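Local structure of hypothetical protein XAC2396 (Xanthomonas axonopodis pv. citri, 2G3W) at residues 9-14 with 22-27; 54-59 with 70-75. The protein is of unknown function, with a compact fold built around a variation of the PD-(D/E)XK nuclease motif. All blocks are in the same frame, centred on the assembly; numbering follows the deposited sequence.

Overall arrangement
Both contacts pair antiparallel neighbours of one long mixed beta sheet, and each takes in one of its two outermost strands within the chain: 21-31 in contact 1, 56-57 in contact 2. Their centres lie about 17 Å apart, and each sits about 14 to 15 Å from the centre of the chain. Despite standing at the two ends of the strand order, they touch, Leu27 CD1 packing 4.0 Å from Phe57 CE2, so the sheet must curve enough for side chains of its two edge strands to meet. Helix 37-49, which follows contact 1 in the chain, shares the apolar filling: its Phe47 meets His25 and Leu27 from contact 1, and Leu55 and Phe57 from contact 2.

Contact 1 (9-14 with 22-27); sequences RAELQI and YANHSL
Leu12 lays CD1 against CD1 of Leu27 at 3.7 Å, the two side chains crossing at about a right angle on the face of the hairpin that also carries Ala10, Ile14, Ala23 and His25. Segments 9-14 and 22-27 run antiparallel, their axes 4.7 Å apart at closest. Ala10 with Leu27, Leu12 with His25 and Ile14 with Ala23 are the hydrogen-bonded pairs; the bond from Ala23 N to Ile14 O is weak, while Leu12 N to His25 O measures 2.8 Å. Helix 37-49 packs on this face, with Leu44 touching Ala10, Leu12 and Leu27. His25 CD2 comes within 4.1 Å of Ile14 CD1; NE2 of His25 is hydrogen-bonded to Tyr21 OH, and the ring meets that of Phe47 edge-to-face.

The other face is polar. Gln13 has CG anti to its backbone N (chi1 -166°) and bends at chi2, and Asn24 ND2 gives to Gln13 OE1 at 2.7 Å from well above the Gln13 amide plane, the two amide planes being 43° apart. The bond is short but bent, 137° at the hydrogen. At the non-hydrogen-bonded pair Glu11 and Ser26, a water donates to Glu11 OE2 and to Leu27 O, and accepts from Ser26 OG at 2.7 Å. Glu11 OE2 itself lies 3.0 Å from Ser26 OG.

The hairpin is thus two-sided: its mainly apolar face packs against helix 37-49, whereas cross-strand partners on the opposite face meet through amides, a carboxylate, a hydroxyl and water, a chemistry suited to the solvent side of a sheet.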
loop_
_atom_site.group_PDB
_atom_site.type_symbol
_atom_site.label_atom_id
_atom_site.label_comp_id
_atom_site.label_asym_id
_atom_site.label_seq_id
_atom_site.Cartn_x
_atom_site.Cartn_y
_atom_site.Cartn_z
ATOM N N ARG A 9 5.744 -27.730 15.416
ATOM C CA ARG A 9 5.803 -26.717 16.449
ATOM C C ARG A 9 6.494 -25.477 15.898
ATOM O O ARG A 9 7.475 -25.570 15.160
ATOM C CB ARG A 9 6.564 -27.231 17.673
ATOM C CG ARG A 9 5.847 -28.285 18.528
ATOM C CD ARG A 9 6.679 -28.553 19.802
ATOM N NE ARG A 9 6.041 -29.440 20.782
ATOM C CZ ARG A 9 6.424 -30.688 21.039
ATOM N NH1 ARG A 9 7.450 -31.237 20.396
ATOM N NH2 ARG A 9 5.785 -31.394 21.963
ATOM N N ALA A 10 5.997 -24.307 16.282
ATOM C CA ALA A 10 6.641 -23.064 15.884
ATOM C C ALA A 10 6.635 -22.092 17.038
ATOM O O ALA A 10 5.592 -21.820 17.612
ATOM C CB ALA A 10 5.941 -22.472 14.688
ATOM N N GLU A 11 7.811 -21.589 17.393
ATOM C CA GLU A 11 7.914 -20.526 18.383
ATOM C C GLU A 11 8.266 -19.239 17.640
ATOM O O GLU A 11 9.254 -19.193 16.884
ATOM C CB GLU A 11 8.963 -20.850 19.434
ATOM C CG GLU A 11 8.886 -22.280 19.995
ATOM C CD GLU A 11 7.692 -22.528 20.936
ATOM O OE1 GLU A 11 7.349 -21.631 21.749
ATOM O OE2 GLU A 11 7.108 -23.639 20.873
ATOM N N LEU A 12 7.446 -18.211 17.832
ATOM C CA LEU A 12 7.677 -16.925 17.177
ATOM C C LEU A 12 7.955 -15.825 18.191
ATOM O O LEU A 12 7.128 -15.550 19.070
ATOM C CB LEU A 12 6.475 -16.535 16.302
ATOM C CG LEU A 12 5.961 -17.504 15.227
ATOM C CD1 LEU A 12 4.710 -16.966 14.554
ATOM C CD2 LEU A 12 7.050 -17.784 14.201
ATOM N N GLN A 13 9.137 -15.226 18.087
ATOM C CA GLN A 13 9.446 -14.012 18.808
ATOM C C GLN A 13 9.339 -12.849 17.832
ATOM O O GLN A 13 10.201 -12.663 16.969
ATOM C CB GLN A 13 10.829 -14.077 19.450
ATOM C CG GLN A 13 11.057 -12.984 20.500
ATOM C CD GLN A 13 10.125 -13.091 21.701
ATOM O OE1 GLN A 13 10.300 -13.947 22.567
ATOM N NE2 GLN A 13 9.148 -12.200 21.768
ATOM N N ILE A 14 8.259 -12.089 17.982
ATOM C CA ILE A 14 7.835 -11.065 17.017
ATOM C C ILE A 14 8.201 -9.663 17.516
ATOM O O ILE A 14 7.980 -9.320 18.675
ATOM C CB ILE A 14 6.325 -11.170 16.721
ATOM C CG1 ILE A 14 5.977 -12.591 16.266
ATOM C CG2 ILE A 14 5.876 -10.109 15.662
ATOM C CD1 ILE A 14 4.546 -12.753 15.801
ATOM N N TYR A 22 4.941 -6.514 20.171
ATOM C CA TYR A 22 6.027 -7.366 20.657
ATOM C C TYR A 22 5.388 -8.463 21.491
ATOM O O TYR A 22 4.769 -8.183 22.516
ATOM C CB TYR A 22 7.050 -6.539 21.468
ATOM C CG TYR A 22 7.474 -5.315 20.700
ATOM C CD1 TYR A 22 8.513 -5.384 19.777
ATOM C CD2 TYR A 22 6.784 -4.111 20.828
ATOM C CE1 TYR A 22 8.871 -4.279 19.014
ATOM C CE2 TYR A 22 7.138 -2.999 20.074
ATOM C CZ TYR A 22 8.185 -3.092 19.169
ATOM O OH TYR A 22 8.551 -2.003 18.410
ATOM N N ALA A 23 5.490 -9.707 21.025
ATOM C CA ALA A 23 4.970 -10.837 21.794
ATOM C C ALA A 23 5.602 -12.144 21.367
ATOM O O ALA A 23 6.218 -12.224 20.293
ATOM C CB ALA A 23 3.447 -10.913 21.693
ATOM N N ASN A 24 5.441 -13.154 22.220
ATOM C CA ASN A 24 5.905 -14.511 21.960
ATOM C C ASN A 24 4.749 -15.494 21.790
ATOM O O ASN A 24 3.817 -15.516 22.608
ATOM C CB ASN A 24 6.820 -15.013 23.074
ATOM C CG ASN A 24 7.593 -16.252 22.663
ATOM O OD1 ASN A 24 7.160 -17.387 22.899
ATOM N ND2 ASN A 24 8.732 -16.040 22.011
ATOM N N HIS A 25 4.844 -16.316 20.741
ATOM C CA HIS A 25 3.805 -17.277 20.392
ATOM C C HIS A 25 4.345 -18.692 20.238
ATOM O O HIS A 25 5.227 -18.942 19.420
ATOM C CB HIS A 25 3.103 -16.860 19.087
ATOM C CG HIS A 25 2.301 -15.613 19.222
ATOM N ND1 HIS A 25 0.978 -15.623 19.608
ATOM C CD2 HIS A 25 2.645 -14.311 19.081
ATOM C CE1 HIS A 25 0.528 -14.378 19.647
ATOM N NE2 HIS A 25 1.521 -13.564 19.331
ATOM N N SER A 26 3.788 -19.595 21.040
ATOM C CA SER A 26 4.042 -21.012 20.932
ATOM C C SER A 26 2.932 -21.635 20.109
ATOM O O SER A 26 1.790 -21.741 20.570
ATOM C CB SER A 26 4.075 -21.633 22.333
ATOM O OG SER A 26 4.483 -22.975 22.264
ATOM N N LEU A 27 3.263 -22.031 18.880
ATOM C CA LEU A 27 2.268 -22.514 17.944
ATOM C C LEU A 27 2.431 -23.994 17.588
ATOM O O LEU A 27 3.525 -24.540 17.666
ATOM C CB LEU A 27 2.339 -21.688 16.641
ATOM C CG LEU A 27 2.104 -20.178 16.784
ATOM C CD1 LEU A 27 2.180 -19.566 15.429
ATOM C CD2 LEU A 27 0.768 -19.851 17.438
HETATM O O HOH W 1 4.729 -24.706 20.210
#

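Contact 2 (54-59 with 70-75)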
loop_
_atom_site.group_PDB
_atom_site.type_symbol
_atom_site.label_atom_id
_atom_site.label_comp_id
_atom_site.label_asym_id
_atom_site.label_seq_id
_atom_site.Cartn_x
_atom_site.Cartn_y
_atom_site.Cartn_z
ATOM N N ARG A 54 -5.565 -14.002 20.039
ATOM C CA ARG A 54 -6.814 -14.687 19.682
ATOM C C ARG A 54 -6.848 -15.229 18.247
ATOM O O ARG A 54 -7.778 -15.943 17.860
ATOM C CB ARG A 54 -8.015 -13.776 19.958
ATOM C CG ARG A 54 -8.068 -13.323 21.401
ATOM C CD ARG A 54 -9.398 -12.709 21.787
ATOM N NE ARG A 54 -10.491 -13.681 21.893
ATOM C CZ ARG A 54 -11.539 -13.712 21.071
ATOM N NH1 ARG A 54 -11.641 -12.822 20.073
ATOM N NH2 ARG A 54 -12.491 -14.625 21.253
ATOM N N LEU A 55 -5.815 -14.917 17.474
ATOM C CA LEU A 55 -5.682 -15.486 16.146
ATOM C C LEU A 55 -5.553 -16.995 16.300
ATOM O O LEU A 55 -4.785 -17.479 17.151
ATOM C CB LEU A 55 -4.461 -14.904 15.419
ATOM C CG LEU A 55 -4.288 -15.194 13.914
ATOM C CD1 LEU A 55 -5.565 -14.796 13.150
ATOM C CD2 LEU A 55 -3.127 -14.424 13.349
ATOM N N GLU A 56 -6.316 -17.734 15.496
ATOM C CA GLU A 56 -6.187 -19.186 15.433
ATOM C C GLU A 56 -6.115 -19.671 13.987
ATOM O O GLU A 56 -6.687 -19.054 13.093
ATOM C CB GLU A 56 -7.353 -19.872 16.148
ATOM C CG GLU A 56 -7.250 -19.740 17.662
ATOM C CD GLU A 56 -8.552 -19.979 18.376
ATOM O OE1 GLU A 56 -9.550 -20.340 17.708
ATOM O OE2 GLU A 56 -8.565 -19.794 19.619
ATOM N N PHE A 57 -5.413 -20.781 13.779
ATOM C CA PHE A 57 -5.483 -21.503 12.502
ATOM C C PHE A 57 -6.847 -22.164 12.361
ATOM O O PHE A 57 -7.346 -22.765 13.316
ATOM C CB PHE A 57 -4.350 -22.549 12.410
ATOM C CG PHE A 57 -2.955 -21.934 12.444
ATOM C CD1 PHE A 57 -2.498 -21.156 11.385
ATOM C CD2 PHE A 57 -2.107 -22.129 13.543
ATOM C CE1 PHE A 57 -1.216 -20.568 11.406
ATOM C CE2 PHE A 57 -0.821 -21.549 13.576
ATOM C CZ PHE A 57 -0.378 -20.758 12.513
ATOM N N GLY A 58 -7.462 -22.028 11.190
ATOM C CA GLY A 58 -8.696 -22.744 10.877
ATOM C C GLY A 58 -8.305 -24.029 10.166
ATOM O O GLY A 58 -7.126 -24.235 9.865
ATOM N N ARG A 59 -9.256 -24.914 9.898
ATOM C CA ARG A 59 -8.929 -26.034 9.004
ATOM C C ARG A 59 -9.472 -25.740 7.615
ATOM O O ARG A 59 -10.330 -26.473 7.092
ATOM C CB ARG A 59 -9.430 -27.380 9.521
ATOM C CG ARG A 59 -9.168 -27.627 10.983
ATOM C CD ARG A 59 -10.388 -27.242 11.802
ATOM N NE ARG A 59 -11.469 -28.220 11.684
ATOM C CZ ARG A 59 -12.657 -28.091 12.270
ATOM N NH1 ARG A 59 -12.926 -27.017 13.000
ATOM N NH2 ARG A 59 -13.582 -29.033 12.132
ATOM N N TRP A 70 -8.105 -17.229 11.459
ATOM C CA TRP A 70 -9.141 -16.286 11.899
ATOM C C TRP A 70 -9.058 -15.883 13.360
ATOM O O TRP A 70 -8.536 -16.635 14.196
ATOM C CB TRP A 70 -10.558 -16.784 11.589
ATOM C CG TRP A 70 -10.941 -18.178 12.058
ATOM C CD1 TRP A 70 -10.153 -19.113 12.674
ATOM C CD2 TRP A 70 -12.223 -18.785 11.878
ATOM N NE1 TRP A 70 -10.890 -20.266 12.919
ATOM C CE2 TRP A 70 -12.158 -20.087 12.422
ATOM C CE3 TRP A 70 -13.422 -18.358 11.275
ATOM C CZ2 TRP A 70 -13.253 -20.960 12.405
ATOM C CZ3 TRP A 70 -14.506 -19.224 11.259
ATOM C CH2 TRP A 70 -14.414 -20.510 11.833
ATOM N N ARG A 71 -9.524 -14.665 13.610
ATOM C CA ARG A 71 -9.782 -14.183 14.957
ATOM C C ARG A 71 -11.294 -13.981 15.049
ATOM O O ARG A 71 -11.905 -13.333 14.187
ATOM C CB ARG A 71 -9.031 -12.888 15.224
ATOM C CG ARG A 71 -9.321 -12.338 16.614
ATOM C CD ARG A 71 -8.509 -11.106 16.915
ATOM N NE ARG A 71 -8.877 -9.961 16.076
ATOM C CZ ARG A 71 -8.127 -9.477 15.089
ATOM N NH1 ARG A 71 -6.953 -10.032 14.794
ATOM N NH2 ARG A 71 -8.551 -8.427 14.403
ATOM N N ARG A 72 -11.902 -14.578 16.058
ATOM C CA ARG A 72 -13.340 -14.463 16.233
ATOM C C ARG A 72 -13.669 -13.723 17.529
ATOM O O ARG A 72 -12.972 -13.894 18.530
ATOM C CB ARG A 72 -13.976 -15.853 16.225
ATOM C CG ARG A 72 -13.915 -16.546 14.870
ATOM C CD ARG A 72 -14.369 -17.977 15.031
ATOM N NE ARG A 72 -13.238 -18.809 15.439
ATOM C CZ ARG A 72 -13.321 -20.086 15.790
ATOM N NH1 ARG A 72 -14.488 -20.693 15.799
ATOM N NH2 ARG A 72 -12.221 -20.748 16.125
ATOM N N ASP A 73 -14.707 -12.890 17.523
ATOM C CA ASP A 73 -15.009 -12.124 18.726
ATOM C C ASP A 73 -15.517 -13.053 19.831
ATOM O O ASP A 73 -15.644 -14.270 19.608
ATOM C CB ASP A 73 -15.989 -10.958 18.463
ATOM C CG ASP A 73 -17.363 -11.418 17.977
ATOM O OD1 ASP A 73 -17.784 -12.556 18.297
ATOM O OD2 ASP A 73 -18.035 -10.621 17.273
ATOM N N TYR A 74 -15.802 -12.466 21.003
ATOM C CA TYR A 74 -16.226 -13.206 22.205
ATOM C C TYR A 74 -17.632 -13.794 22.103
ATOM O O TYR A 74 -18.090 -14.436 23.033
ATOM C CB TYR A 74 -16.094 -12.331 23.472
ATOM C CG TYR A 74 -14.645 -12.063 23.812
ATOM C CD1 TYR A 74 -13.839 -13.087 24.338
ATOM C CD2 TYR A 74 -14.066 -10.806 23.563
ATOM C CE1 TYR A 74 -12.498 -12.870 24.625
ATOM C CE2 TYR A 74 -12.713 -10.577 23.842
ATOM C CZ TYR A 74 -11.938 -11.617 24.374
ATOM O OH TYR A 74 -10.602 -11.423 24.665
ATOM N N THR A 75 -18.302 -13.573 20.968
ATOM C CA THR A 75 -19.591 -14.215 20.693
ATOM C C THR A 75 -19.486 -15.132 19.470
ATOM O O THR A 75 -20.477 -15.723 19.053
ATOM C CB THR A 75 -20.766 -13.202 20.525
ATOM O OG1 THR A 75 -20.583 -12.447 19.328
ATOM C CG2 THR A 75 -20.867 -12.256 21.712
HETATM O O HOH W 2 -10.339 -16.234 17.891
HETATM O O HOH W 3 -10.535 -17.934 15.988
HETATM O O HOH W 4 -9.925 -22.604 14.061
#
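Chi3 turns of 72° in Arg54 and -86° in Arg72 bend both arginine chains back across this antiparallel hairpin of strands 56-57 and 69-72, an edge of the sheet within the chain. Its hydrogen-bonded pair is Glu56 with Trp70, each N giving to the other's O at 2.8 Å. Leu55 and Arg71 still lie close, but at Arg54 and Arg72 the chains have separated and a water bridges Arg54 O to Arg72 N.

The Arg54 guanidinium lies over one face of the Tyr74 ring, its CZ 4.0 Å from the ring centroid, a cation-pi contact. At the guanidinium edge NH1 points to Arg72 O, a modelled bond too short for its length to be trusted.

Arg72 turns back over Trp70, its NE 3.5 Å above the centre of the indole. Its NH2 makes a salt bridge to Glu56 OE1, weak as a hydrogen bond, the carboxylate and guanidinium planes 81° apart. A second water ties Arg72 NE to Glu56 OE1 and Trp70 O, which should steady the arginine over the ring. Past the strand, Asp73 forms an Asx turn with Thr75. At the indole edge a third water accepts from Trp70 NE1 at 2.8 Å and donates to Phe57 O at 2.7 Å.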